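Local coordinates for EAL/GGDEF domain protein (Methylococcus capsulatus, PDB 3ICL) that is of unknown individual function but adopts the GGDEF-domain fold, a mixed five-stranded sheet packed against helices, at residues A61-T66 with Q108-G113; D2-L7 with V52-L57; T73-R76 with F82-L85. The protein carries 1 engineered substitution. All blocks are in the same frame, centred on the assembly; numbering follows the deposited sequence.

Contact 1: A61-T66 with Q108-G113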
ATOM      1  N   ALA A  61      -1.597   5.066  -7.549  1.00 18.32           N
ATOM      2  CA  ALA A  61      -1.427   5.851  -6.337  1.00 13.17           C
ATOM      3  C   ALA A  61      -2.691   6.628  -5.993  1.00 18.46           C
ATOM      4  O   ALA A  61      -3.051   6.764  -4.823  1.00 18.97           O
ATOM      5  CB  ALA A  61      -0.264   6.816  -6.511  1.00 19.46           C
ATOM      6  N   GLU A  62      -3.363   7.149  -7.015  1.00 18.17           N
ATOM      7  CA  GLU A  62      -4.582   7.914  -6.795  1.00 20.58           C
ATOM      8  C   GLU A  62      -5.741   7.019  -6.389  1.00 17.68           C
ATOM      9  O   GLU A  62      -6.530   7.385  -5.519  1.00 17.96           O
ATOM     10  CB  GLU A  62      -4.934   8.716  -8.054  1.00 21.95           C
ATOM     11  CG  GLU A  62      -3.823   9.670  -8.463  1.00 25.01           C
ATOM     12  CD  GLU A  62      -4.052  10.304  -9.822  1.00 35.24           C
ATOM     13  OE1 GLU A  62      -4.666   9.649 -10.691  1.00 35.86           O
ATOM     14  OE2 GLU A  62      -3.597  11.450 -10.027  1.00 33.47           O
ATOM     15  N   ARG A  63      -5.848   5.846  -7.007  1.00 19.87           N
ATOM     16  CA  ARG A  63      -6.927   4.931  -6.657  1.00 19.02           C
ATOM     17  C   ARG A  63      -6.736   4.433  -5.233  1.00 19.74           C
ATOM     18  O   ARG A  63      -7.703   4.165  -4.527  1.00 18.35           O
ATOM     19  CB  ARG A  63      -6.978   3.742  -7.619  1.00 23.22           C
ATOM     20  CG  ARG A  63      -7.437   4.115  -9.019  1.00 24.59           C
ATOM     21  CD  ARG A  63      -7.760   2.891  -9.849  1.00 21.82           C
ATOM     22  NE  ARG A  63      -8.041   3.252 -11.233  1.00 26.25           N
ATOM     23  CZ  ARG A  63      -8.298   2.374 -12.196  1.00 23.68           C
ATOM     24  NH1 ARG A  63      -8.318   1.077 -11.925  1.00 26.23           N
ATOM     25  NH2 ARG A  63      -8.512   2.789 -13.435  1.00 30.84           N
ATOM     26  N   ILE A  64      -5.483   4.305  -4.809  1.00 14.17           N
ATOM     27  CA  ILE A  64      -5.214   3.860  -3.452  1.00 16.33           C
ATOM     28  C   ILE A  64      -5.711   4.929  -2.485  1.00 16.15           C
ATOM     29  O   ILE A  64      -6.360   4.623  -1.486  1.00 19.30           O
ATOM     30  CB  ILE A  64      -3.712   3.618  -3.228  1.00 16.19           C
ATOM     31  CG1 ILE A  64      -3.261   2.405  -4.047  1.00 13.14           C
ATOM     32  CG2 ILE A  64      -3.440   3.397  -1.749  1.00 12.83           C
ATOM     33  CD1 ILE A  64      -1.768   2.099  -3.958  1.00 26.57           C
ATOM     34  N   ARG A  65      -5.423   6.189  -2.795  1.00 15.15           N
ATOM     35  CA  ARG A  65      -5.863   7.280  -1.932  1.00 20.10           C
ATOM     36  C   ARG A  65      -7.389   7.354  -1.825  1.00 22.04           C
ATOM     37  O   ARG A  65      -7.926   7.732  -0.784  1.00 21.24           O
ATOM     38  CB  ARG A  65      -5.302   8.615  -2.436  1.00 26.52           C
ATOM     39  CG  ARG A  65      -3.784   8.687  -2.406  1.00 27.93           C
ATOM     40  CD  ARG A  65      -3.258  10.105  -2.597  1.00 40.14           C
ATOM     41  NE  ARG A  65      -3.561  10.641  -3.921  1.00 50.58           N
ATOM     42  CZ  ARG A  65      -3.030  11.755  -4.413  1.00 59.35           C
ATOM     43  NH1 ARG A  65      -2.162  12.457  -3.694  1.00 58.37           N
ATOM     44  NH2 ARG A  65      -3.369  12.172  -5.626  1.00 63.50           N
ATOM     45  N   THR A  66      -8.095   6.986  -2.890  1.00 15.95           N
ATOM     46  CA  THR A  66      -9.559   7.035  -2.855  1.00 19.58           C
ATOM     47  C   THR A  66     -10.107   5.923  -1.976  1.00 22.96           C
ATOM     48  O   THR A  66     -11.246   5.996  -1.508  1.00 25.11           O
ATOM     49  CB  THR A  66     -10.200   6.849  -4.251  1.00 21.82           C
ATOM     50  OG1 THR A  66     -10.038   5.488  -4.672  1.00 23.96           O
ATOM     51  CG2 THR A  66      -9.559   7.766  -5.265  1.00 17.77           C
ATOM     52  N   GLN A 108     -10.095  -2.795 -11.090  1.00 20.89           N
ATOM     53  CA  GLN A 108     -10.698  -2.146 -12.251  1.00 23.43           C
ATOM     54  C   GLN A 108      -9.605  -1.927 -13.289  1.00 25.86           C
ATOM     55  O   GLN A 108      -8.456  -1.663 -12.942  1.00 19.96           O
ATOM     56  CB  GLN A 108     -11.313  -0.802 -11.858  1.00 24.52           C
ATOM     57  CG  GLN A 108     -12.455  -0.906 -10.866  1.00 29.06           C
ATOM     58  CD  GLN A 108     -12.853   0.446 -10.310  1.00 33.19           C
ATOM     59  OE1 GLN A 108     -12.029   1.152  -9.726  1.00 33.45           O
ATOM     60  NE2 GLN A 108     -14.118   0.816 -10.490  1.00 36.42           N
ATOM     61  N   PRO A 109      -9.945  -2.038 -14.581  1.00 27.77           N
ATOM     62  CA  PRO A 109      -8.921  -1.835 -15.613  1.00 30.73           C
ATOM     63  C   PRO A 109      -8.349  -0.420 -15.667  1.00 27.06           C
ATOM     64  O   PRO A 109      -8.979   0.538 -15.226  1.00 24.84           O
ATOM     65  CB  PRO A 109      -9.652  -2.203 -16.906  1.00 36.76           C
ATOM     66  CG  PRO A 109     -10.680  -3.207 -16.439  1.00 35.24           C
ATOM     67  CD  PRO A 109     -11.188  -2.568 -15.171  1.00 27.02           C
ATOM     68  N   PHE A 110      -7.132  -0.314 -16.190  1.00 31.52           N
ATOM     69  CA  PHE A 110      -6.451   0.962 -16.374  1.00 33.31           C
ATOM     70  C   PHE A 110      -6.368   1.074 -17.890  1.00 34.94           C
ATOM     71  O   PHE A 110      -5.619   0.337 -18.529  1.00 41.26           O
ATOM     72  CB  PHE A 110      -5.044   0.917 -15.782  1.00 33.26           C
ATOM     73  CG  PHE A 110      -5.013   0.943 -14.280  1.00 26.68           C
ATOM     74  CD1 PHE A 110      -5.041   2.153 -13.590  1.00 22.40           C
ATOM     75  CD2 PHE A 110      -4.955  -0.242 -13.554  1.00 20.43           C
ATOM     76  CE1 PHE A 110      -5.007   2.182 -12.195  1.00 19.73           C
ATOM     77  CE2 PHE A 110      -4.920  -0.222 -12.155  1.00 20.02           C
ATOM     78  CZ  PHE A 110      -4.945   0.991 -11.479  1.00 18.42           C
ATOM     79  N   VAL A 111      -7.139   1.978 -18.476  1.00 23.05           N
ATOM     80  CA  VAL A 111      -7.123   2.097 -19.926  1.00 30.95           C
ATOM     81  C   VAL A 111      -6.208   3.197 -20.443  1.00 36.55           C
ATOM     82  O   VAL A 111      -6.405   4.372 -20.156  1.00 41.29           O
ATOM     83  CB  VAL A 111      -8.550   2.324 -20.480  1.00 37.06           C
ATOM     84  CG1 VAL A 111      -8.532   2.253 -22.000  1.00 42.43           C
ATOM     85  CG2 VAL A 111      -9.502   1.277 -19.912  1.00 35.56           C
ATOM     86  N   PHE A 112      -5.195   2.791 -21.200  1.00 29.70           N
ATOM     87  CA  PHE A 112      -4.243   3.717 -21.794  1.00 30.63           C
ATOM     88  C   PHE A 112      -4.437   3.592 -23.298  1.00 35.97           C
ATOM     89  O   PHE A 112      -4.023   2.604 -23.908  1.00 34.35           O
ATOM     90  CB  PHE A 112      -2.819   3.334 -21.383  1.00 37.01           C
ATOM     91  CG  PHE A 112      -2.580   3.423 -19.897  1.00 41.87           C
ATOM     92  CD1 PHE A 112      -2.656   4.648 -19.239  1.00 48.09           C
ATOM     93  CD2 PHE A 112      -2.305   2.282 -19.152  1.00 42.70           C
ATOM     94  CE1 PHE A 112      -2.464   4.737 -17.862  1.00 44.80           C
ATOM     95  CE2 PHE A 112      -2.110   2.361 -17.776  1.00 42.56           C
ATOM     96  CZ  PHE A 112      -2.191   3.593 -17.129  1.00 38.77           C
ATOM     97  N   GLY A 113      -5.085   4.589 -23.892  1.00 28.90           N
ATOM     98  CA  GLY A 113      -5.356   4.529 -25.312  1.00 37.37           C
ATOM     99  C   GLY A 113      -6.315   3.372 -25.518  1.00 35.19           C
ATOM    100  O   GLY A 113      -7.335   3.281 -24.837  1.00 33.51           O
TER
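Arg63 reaches out from its helix and lays its guanidinium flat on the ring of Phe110, a cation-pi stack in which the two planes are only 11° apart. CZ sits 3.7 Å from the centroid of the Phe110 ring, and NH1 is the atom over the middle of that ring. The nearest pair is CZ of Arg63 and CE1 of Phe110, at 3.3 Å. Before the guanidinium begins, CD of Arg63 passes just outside the CE1-CZ edge of the ring, 3.7 Å from CE1 of Phe110. With chi1 at -70°, CG of Arg63 stands beside the backbone N and anti to the carbonyl carbon, and from there the chain is extended to NE, which gives it the length to span the 9.8 Å between CA of Arg63 and CA of Gln108. Phe110 comes from the opposite direction and presents one face. The rotation of the guanidinium is fixed at its edge by two backbone carbonyls lying in its plane. NH2 donates to Pro109 O at 2.9 Å in a nearly straight bond (166°), whereas NH1 meets Gln108 O, also at 2.9 Å, from well above the carbonyl plane and in a more bent bond. A weak bond from NH1 to Pro109 O makes the latter a shared acceptor. CB of Gln108 lies 3.5 Å from NH1 of Arg63. One cationic group thus binds two successive carbonyls of the chain leading into strand 110-112. NH1 has a further, weak partner in Gly105 O at the end of helix 96-106. Phe110 also leans on Leu56, Ala59 and Thr60 of helix 50-67 and on Ile117 of strand 115-117, so the small two-stranded sheet lies alongside helix 50-67, whose residue Ile64 packs on strand 81-86.

Contact 2: D2-L7 with V52-L57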
ATOM      1  N   ASP A   2       6.886  12.856  -4.749  1.00 53.94           N
ATOM      2  CA  ASP A   2       7.249  11.889  -5.778  1.00 51.65           C
ATOM      3  C   ASP A   2       6.664  12.365  -7.110  1.00 59.81           C
ATOM      4  O   ASP A   2       5.454  12.316  -7.324  1.00 62.61           O
ATOM      5  CB  ASP A   2       6.714  10.497  -5.409  1.00 32.20           C
ATOM      6  CG  ASP A   2       7.007   9.457  -6.470  1.00 29.95           C
ATOM      7  OD1 ASP A   2       8.099   9.502  -7.069  1.00 36.78           O
ATOM      8  OD2 ASP A   2       6.154   8.577  -6.697  1.00 38.33           O
ATOM      9  N   THR A   3       7.541  12.839  -7.990  1.00 56.88           N
ATOM     10  CA  THR A   3       7.154  13.354  -9.302  1.00 54.63           C
ATOM     11  C   THR A   3       6.277  12.400 -10.109  1.00 48.32           C
ATOM     12  O   THR A   3       5.312  12.818 -10.748  1.00 45.26           O
ATOM     13  CB  THR A   3       8.399  13.681 -10.148  1.00 59.81           C
ATOM     14  OG1 THR A   3       9.286  14.513  -9.390  1.00 58.48           O
ATOM     15  CG2 THR A   3       8.002  14.405 -11.425  1.00 62.43           C
ATOM     16  N   VAL A   4       6.622  11.118 -10.080  1.00 37.90           N
ATOM     17  CA  VAL A   4       5.874  10.111 -10.824  1.00 31.51           C
ATOM     18  C   VAL A   4       4.429   9.942 -10.357  1.00 27.94           C
ATOM     19  O   VAL A   4       3.520   9.830 -11.178  1.00 31.45           O
ATOM     20  CB  VAL A   4       6.585   8.735 -10.759  1.00 29.45           C
ATOM     21  CG1 VAL A   4       5.768   7.678 -11.503  1.00 26.61           C
ATOM     22  CG2 VAL A   4       7.978   8.846 -11.369  1.00 33.00           C
ATOM     23  N   THR A   5       4.213   9.945  -9.044  1.00 25.54           N
ATOM     24  CA  THR A   5       2.872   9.745  -8.495  1.00 22.86           C
ATOM     25  C   THR A   5       2.234  10.960  -7.838  1.00 28.15           C
ATOM     26  O   THR A   5       1.012  11.023  -7.699  1.00 33.32           O
ATOM     27  CB  THR A   5       2.875   8.628  -7.441  1.00 24.19           C
ATOM     28  OG1 THR A   5       3.690   9.031  -6.335  1.00 28.40           O
ATOM     29  CG2 THR A   5       3.428   7.337  -8.028  1.00 24.87           C
ATOM     30  N   GLY A   6       3.055  11.917  -7.423  1.00 28.32           N
ATOM     31  CA  GLY A   6       2.521  13.090  -6.760  1.00 31.72           C
ATOM     32  C   GLY A   6       2.284  12.793  -5.288  1.00 30.03           C
ATOM     33  O   GLY A   6       1.706  13.606  -4.567  1.00 31.52           O
ATOM     34  N   LEU A   7       2.728  11.618  -4.846  1.00 21.02           N
ATOM     35  CA  LEU A   7       2.579  11.199  -3.450  1.00 23.72           C
ATOM     36  C   LEU A   7       3.663  11.822  -2.580  1.00 23.83           C
ATOM     37  O   LEU A   7       4.664  12.311  -3.088  1.00 26.94           O
ATOM     38  CB  LEU A   7       2.688   9.673  -3.329  1.00 16.95           C
ATOM     39  CG  LEU A   7       1.595   8.793  -3.939  1.00 21.80           C
ATOM     40  CD1 LEU A   7       1.950   7.325  -3.728  1.00 19.45           C
ATOM     41  CD2 LEU A   7       0.254   9.122  -3.303  1.00 21.04           C
ATOM     42  N   VAL A  52       4.201   4.720 -20.189  1.00 28.19           N
ATOM     43  CA  VAL A  52       2.958   4.101 -19.739  1.00 27.01           C
ATOM     44  C   VAL A  52       3.126   3.631 -18.297  1.00 23.55           C
ATOM     45  O   VAL A  52       2.205   3.748 -17.484  1.00 21.50           O
ATOM     46  CB  VAL A  52       2.578   2.886 -20.627  1.00 30.69           C
ATOM     47  CG1 VAL A  52       1.397   2.135 -20.023  1.00 25.46           C
ATOM     48  CG2 VAL A  52       2.225   3.364 -22.025  1.00 35.29           C
ATOM     49  N   GLY A  53       4.310   3.109 -17.994  1.00 26.52           N
ATOM     50  CA  GLY A  53       4.595   2.632 -16.651  1.00 27.39           C
ATOM     51  C   GLY A  53       4.408   3.710 -15.600  1.00 26.20           C
ATOM     52  O   GLY A  53       3.790   3.470 -14.565  1.00 20.75           O
ATOM     53  N   ASP A  54       4.937   4.902 -15.857  1.00 27.66           N
ATOM     54  CA  ASP A  54       4.800   5.996 -14.902  1.00 21.77           C
ATOM     55  C   ASP A  54       3.346   6.404 -14.768  1.00 26.70           C
ATOM     56  O   ASP A  54       2.870   6.676 -13.665  1.00 19.98           O
ATOM     57  CB  ASP A  54       5.641   7.198 -15.325  1.00 24.51           C
ATOM     58  CG  ASP A  54       7.125   6.913 -15.272  1.00 32.36           C
ATOM     59  OD1 ASP A  54       7.518   5.960 -14.566  1.00 33.56           O
ATOM     60  OD2 ASP A  54       7.898   7.647 -15.920  1.00 39.90           O
ATOM     61  N   ARG A  55       2.640   6.448 -15.894  1.00 30.73           N
ATOM     62  CA  ARG A  55       1.228   6.811 -15.878  1.00 35.48           C
ATOM     63  C   ARG A  55       0.448   5.820 -15.019  1.00 27.76           C
ATOM     64  O   ARG A  55      -0.420   6.212 -14.238  1.00 25.41           O
ATOM     65  CB  ARG A  55       0.656   6.825 -17.298  1.00 40.50           C
ATOM     66  CG  ARG A  55       1.215   7.925 -18.185  1.00 50.81           C
ATOM     67  CD  ARG A  55       0.484   7.962 -19.511  1.00 61.20           C
ATOM     68  NE  ARG A  55      -0.935   8.256 -19.331  1.00 65.08           N
ATOM     69  CZ  ARG A  55      -1.841   8.199 -20.301  1.00 71.15           C
ATOM     70  NH1 ARG A  55      -1.479   7.857 -21.530  1.00 77.03           N
ATOM     71  NH2 ARG A  55      -3.110   8.483 -20.041  1.00 67.79           N
ATOM     72  N   LEU A  56       0.764   4.538 -15.169  1.00 23.57           N
ATOM     73  CA  LEU A  56       0.096   3.491 -14.399  1.00 22.44           C
ATOM     74  C   LEU A  56       0.343   3.674 -12.903  1.00 17.83           C
ATOM     75  O   LEU A  56      -0.583   3.579 -12.096  1.00 18.62           O
ATOM     76  CB  LEU A  56       0.593   2.110 -14.848  1.00 23.99           C
ATOM     77  CG  LEU A  56       0.083   0.873 -14.097  1.00 23.87           C
ATOM     78  CD1 LEU A  56      -1.442   0.853 -14.049  1.00 19.21           C
ATOM     79  CD2 LEU A  56       0.613  -0.370 -14.785  1.00 25.46           C
ATOM     80  N   LEU A  57       1.593   3.939 -12.537  1.00 19.66           N
ATOM     81  CA  LEU A  57       1.957   4.136 -11.137  1.00 19.17           C
ATOM     82  C   LEU A  57       1.204   5.304 -10.516  1.00 19.08           C
ATOM     83  O   LEU A  57       0.796   5.242  -9.355  1.00 16.34           O
ATOM     84  CB  LEU A  57       3.461   4.377 -11.006  1.00 21.59           C
ATOM     85  CG  LEU A  57       4.381   3.175 -11.262  1.00 23.54           C
ATOM     86  CD1 LEU A  57       5.838   3.627 -11.196  1.00 22.28           C
ATOM     87  CD2 LEU A  57       4.105   2.079 -10.234  1.00 18.06           C
TER
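CG1 of Val4 lies to one side of the Asp54 carboxylate plane, off-centre toward CB and OD1, 3.9 Å from OD1 of Asp54; the two side chains cross at about a right angle. The other flat group, the carboxylate of Asp2, faces inward to its own loop: its OD2 receives the hydroxyl of Thr5 on the anti side, 24° out of the carboxylate plane, with OG1 of Thr5 only 2.5 Å from OD2 of Asp2. A weak bond from the backbone N of Thr5 reaches the same oxygen, which also pairs with Arg76. CG1 of Val4, turned anti to the backbone N (chi1 178°), drops onto the helix between two successive turns. There it meets the backbone O of Asp54 at 3.8 Å and, one turn on, CB of Leu57 at 4.1 Å. Residues 2-7 carry the opening part of the D-x-(L/V)-T-G-L signature that precedes the first helix of GGDEF domains, a compact turn closed here by Asp2 N bonding to Leu7 O at 2.8 Å. Within it Thr5 works in two directions. Its chi1 of 64° sets OG1 between the backbone N and the carbonyl carbon, from where it donates to Asp2 and accepts from Leu7 N at 3.1 Å, forming an ST turn. The same torsion turns CG2 to the helix, 3.6 Å from O of Leu57. Arg58, next along helix 50-67, donates from NH1 to O of Val4, while Leu57 packs onward against Phe41 of helix 41-48.

Contact 3: T73-R76 with F82-L85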
ATOM      1  N   THR A  73      -1.808   8.256   4.943  1.00 24.68           N
ATOM      2  CA  THR A  73      -0.727   8.639   4.043  1.00 21.44           C
ATOM      3  C   THR A  73      -0.294   7.473   3.164  1.00 19.57           C
ATOM      4  O   THR A  73      -0.226   6.330   3.618  1.00 12.87           O
ATOM      5  CB  THR A  73       0.500   9.145   4.833  1.00 31.38           C
ATOM      6  OG1 THR A  73       0.107  10.238   5.667  1.00 32.64           O
ATOM      7  CG2 THR A  73       1.594   9.624   3.886  1.00 33.62           C
ATOM      8  N   VAL A  74      -0.012   7.773   1.900  1.00 20.25           N
ATOM      9  CA  VAL A  74       0.428   6.773   0.935  1.00 18.67           C
ATOM     10  C   VAL A  74       1.722   7.272   0.300  1.00 20.35           C
ATOM     11  O   VAL A  74       1.838   8.451  -0.025  1.00 27.25           O
ATOM     12  CB  VAL A  74      -0.630   6.569  -0.178  1.00 17.01           C
ATOM     13  CG1 VAL A  74      -0.167   5.509  -1.150  1.00 22.05           C
ATOM     14  CG2 VAL A  74      -1.970   6.195   0.435  1.00 13.99           C
ATOM     15  N   ALA A  75       2.695   6.385   0.134  1.00 15.92           N
ATOM     16  CA  ALA A  75       3.973   6.762  -0.469  1.00 16.38           C
ATOM     17  C   ALA A  75       4.562   5.583  -1.239  1.00 17.20           C
ATOM     18  O   ALA A  75       4.431   4.435  -0.827  1.00 18.31           O
ATOM     19  CB  ALA A  75       4.943   7.230   0.607  1.00 16.40           C
ATOM     20  N   ARG A  76       5.224   5.877  -2.353  1.00 14.05           N
ATOM     21  CA  ARG A  76       5.815   4.849  -3.201  1.00 15.22           C
ATOM     22  C   ARG A  76       7.193   4.419  -2.704  1.00 18.50           C
ATOM     23  O   ARG A  76       7.905   5.200  -2.073  1.00 18.56           O
ATOM     24  CB  ARG A  76       5.921   5.379  -4.639  1.00 13.76           C
ATOM     25  CG  ARG A  76       6.343   4.349  -5.683  1.00 21.93           C
ATOM     26  CD  ARG A  76       6.074   4.872  -7.094  1.00 23.80           C
ATOM     27  NE  ARG A  76       6.901   6.029  -7.430  1.00 23.90           N
ATOM     28  CZ  ARG A  76       8.007   5.967  -8.167  1.00 26.91           C
ATOM     29  NH1 ARG A  76       8.420   4.804  -8.652  1.00 25.98           N
ATOM     30  NH2 ARG A  76       8.703   7.068  -8.417  1.00 30.70           N
ATOM     31  N   PHE A  82       3.984   0.330  -2.573  1.00 15.81           N
ATOM     32  CA  PHE A  82       3.417   1.486  -1.889  1.00 18.15           C
ATOM     33  C   PHE A  82       3.262   1.175  -0.402  1.00 17.79           C
ATOM     34  O   PHE A  82       2.809   0.088  -0.033  1.00 16.13           O
ATOM     35  CB  PHE A  82       2.039   1.828  -2.472  1.00 13.43           C
ATOM     36  CG  PHE A  82       2.076   2.307  -3.897  1.00 16.64           C
ATOM     37  CD1 PHE A  82       2.267   3.653  -4.188  1.00 19.04           C
ATOM     38  CD2 PHE A  82       1.921   1.411  -4.950  1.00 19.11           C
ATOM     39  CE1 PHE A  82       2.305   4.099  -5.509  1.00 16.90           C
ATOM     40  CE2 PHE A  82       1.956   1.851  -6.274  1.00 22.00           C
ATOM     41  CZ  PHE A  82       2.150   3.196  -6.550  1.00 18.97           C
ATOM     42  N   THR A  83       3.661   2.114   0.449  1.00 13.06           N
ATOM     43  CA  THR A  83       3.500   1.929   1.886  1.00 17.81           C
ATOM     44  C   THR A  83       2.295   2.772   2.260  1.00 17.77           C
ATOM     45  O   THR A  83       2.247   3.970   1.988  1.00 17.07           O
ATOM     46  CB  THR A  83       4.717   2.400   2.692  1.00 17.35           C
ATOM     47  OG1 THR A  83       5.080   3.719   2.280  1.00 19.95           O
ATOM     48  CG2 THR A  83       5.891   1.435   2.492  1.00 15.96           C
ATOM     49  N   ILE A  84       1.322   2.127   2.879  1.00 15.06           N
ATOM     50  CA  ILE A  84       0.084   2.780   3.258  1.00 15.42           C
ATOM     51  C   ILE A  84      -0.083   2.846   4.772  1.00 17.50           C
ATOM     52  O   ILE A  84      -0.126   1.823   5.451  1.00 14.74           O
ATOM     53  CB  ILE A  84      -1.091   2.013   2.619  1.00 12.74           C
ATOM     54  CG1 ILE A  84      -0.929   2.061   1.097  1.00 11.88           C
ATOM     55  CG2 ILE A  84      -2.421   2.579   3.085  1.00 18.71           C
ATOM     56  CD1 ILE A  84      -1.578   0.908   0.363  1.00 27.34           C
ATOM     57  N   LEU A  85      -0.177   4.061   5.291  1.00 10.61           N
ATOM     58  CA  LEU A  85      -0.345   4.281   6.719  1.00 14.19           C
ATOM     59  C   LEU A  85      -1.791   4.588   7.074  1.00 15.43           C
ATOM     60  O   LEU A  85      -2.369   5.549   6.569  1.00 15.85           O
ATOM     61  CB  LEU A  85       0.544   5.445   7.177  1.00 18.40           C
ATOM     62  CG  LEU A  85       0.233   6.123   8.516  1.00 21.35           C
ATOM     63  CD1 LEU A  85       0.274   5.117   9.665  1.00 22.60           C
ATOM     64  CD2 LEU A  85       1.247   7.240   8.745  1.00 24.83           C
TER
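Arg76 and Phe82 form a non-hydrogen-bonded pair across the antiparallel beta hairpin whose turn carries the position of the GGDEF signature, here a variant with lysine in place of the glutamate, Phe82 standing last. The N-to-C directions of 73-76 and 82-85 differ by 167°, close to antiparallel. Arg76 starts with CB 3.9 Å from CE1 of Phe82. Its CG, anti to the backbone N (chi1 -172°), stays by the same ring atom, 4.0 Å from CE1 of Phe82, and CD leaves it at 4.2 Å. A bend at chi3 (66°) then turns the head away from the ring: NE pairs with the carboxylate of Asp2, NH1 bonds to O of Gly79 in the turn, and NH2 reaches the side chain of Val4. The ring of Phe82 therefore borders the aliphatic shaft of the arginine, not its charged end. Between the strands, Thr73 with Leu85 and Ala75 with Thr83 are hydrogen-bonded pairs. Leu85 N reaches Thr73 O at 2.8 Å, almost straight, and the return bond from Thr73 N to Leu85 O is longer, 3.2 Å. Thr83 N binds Ala75 O at 2.8 Å, and Ala75 N answers to Thr83 O. Side chains alternate: Thr73, Ala75, Thr83 and Leu85 point to the face covered in part by Phe13 of helix 10-23, where the hydroxyls of Thr83 and Thr73 hydrogen-bond to Arg10 and Arg16. Val74, Arg76, Phe82 and Ile84 point to the face under helix 50-67. There CG1 of Val74 lies beside CG1 of Ile84 at 4.2 Å, both side chains pointing the same way.

How the contacts relate
Helix 50-67 joins all three contacts: it supplies a segment to contact 1 and to contact 2, whose centres are about 11 Å apart, and covers one face of the hairpin of contact 3. In chain order contact 2 closes before contact 1 opens, and contact 3 is nested inside the loop that contact 1 closes. A salt bridge, 2.8 Å from Arg76 NE to Asp2 OD2, joins contacts 2 and 3. Apolar packing through Leu7 of contact 2 links it to both others: its CD1 meets Ala61 CB of contact 1 at 3.6 Å, and Leu7 CD1 lies 3.7 Å from Phe82 CE1 of contact 3.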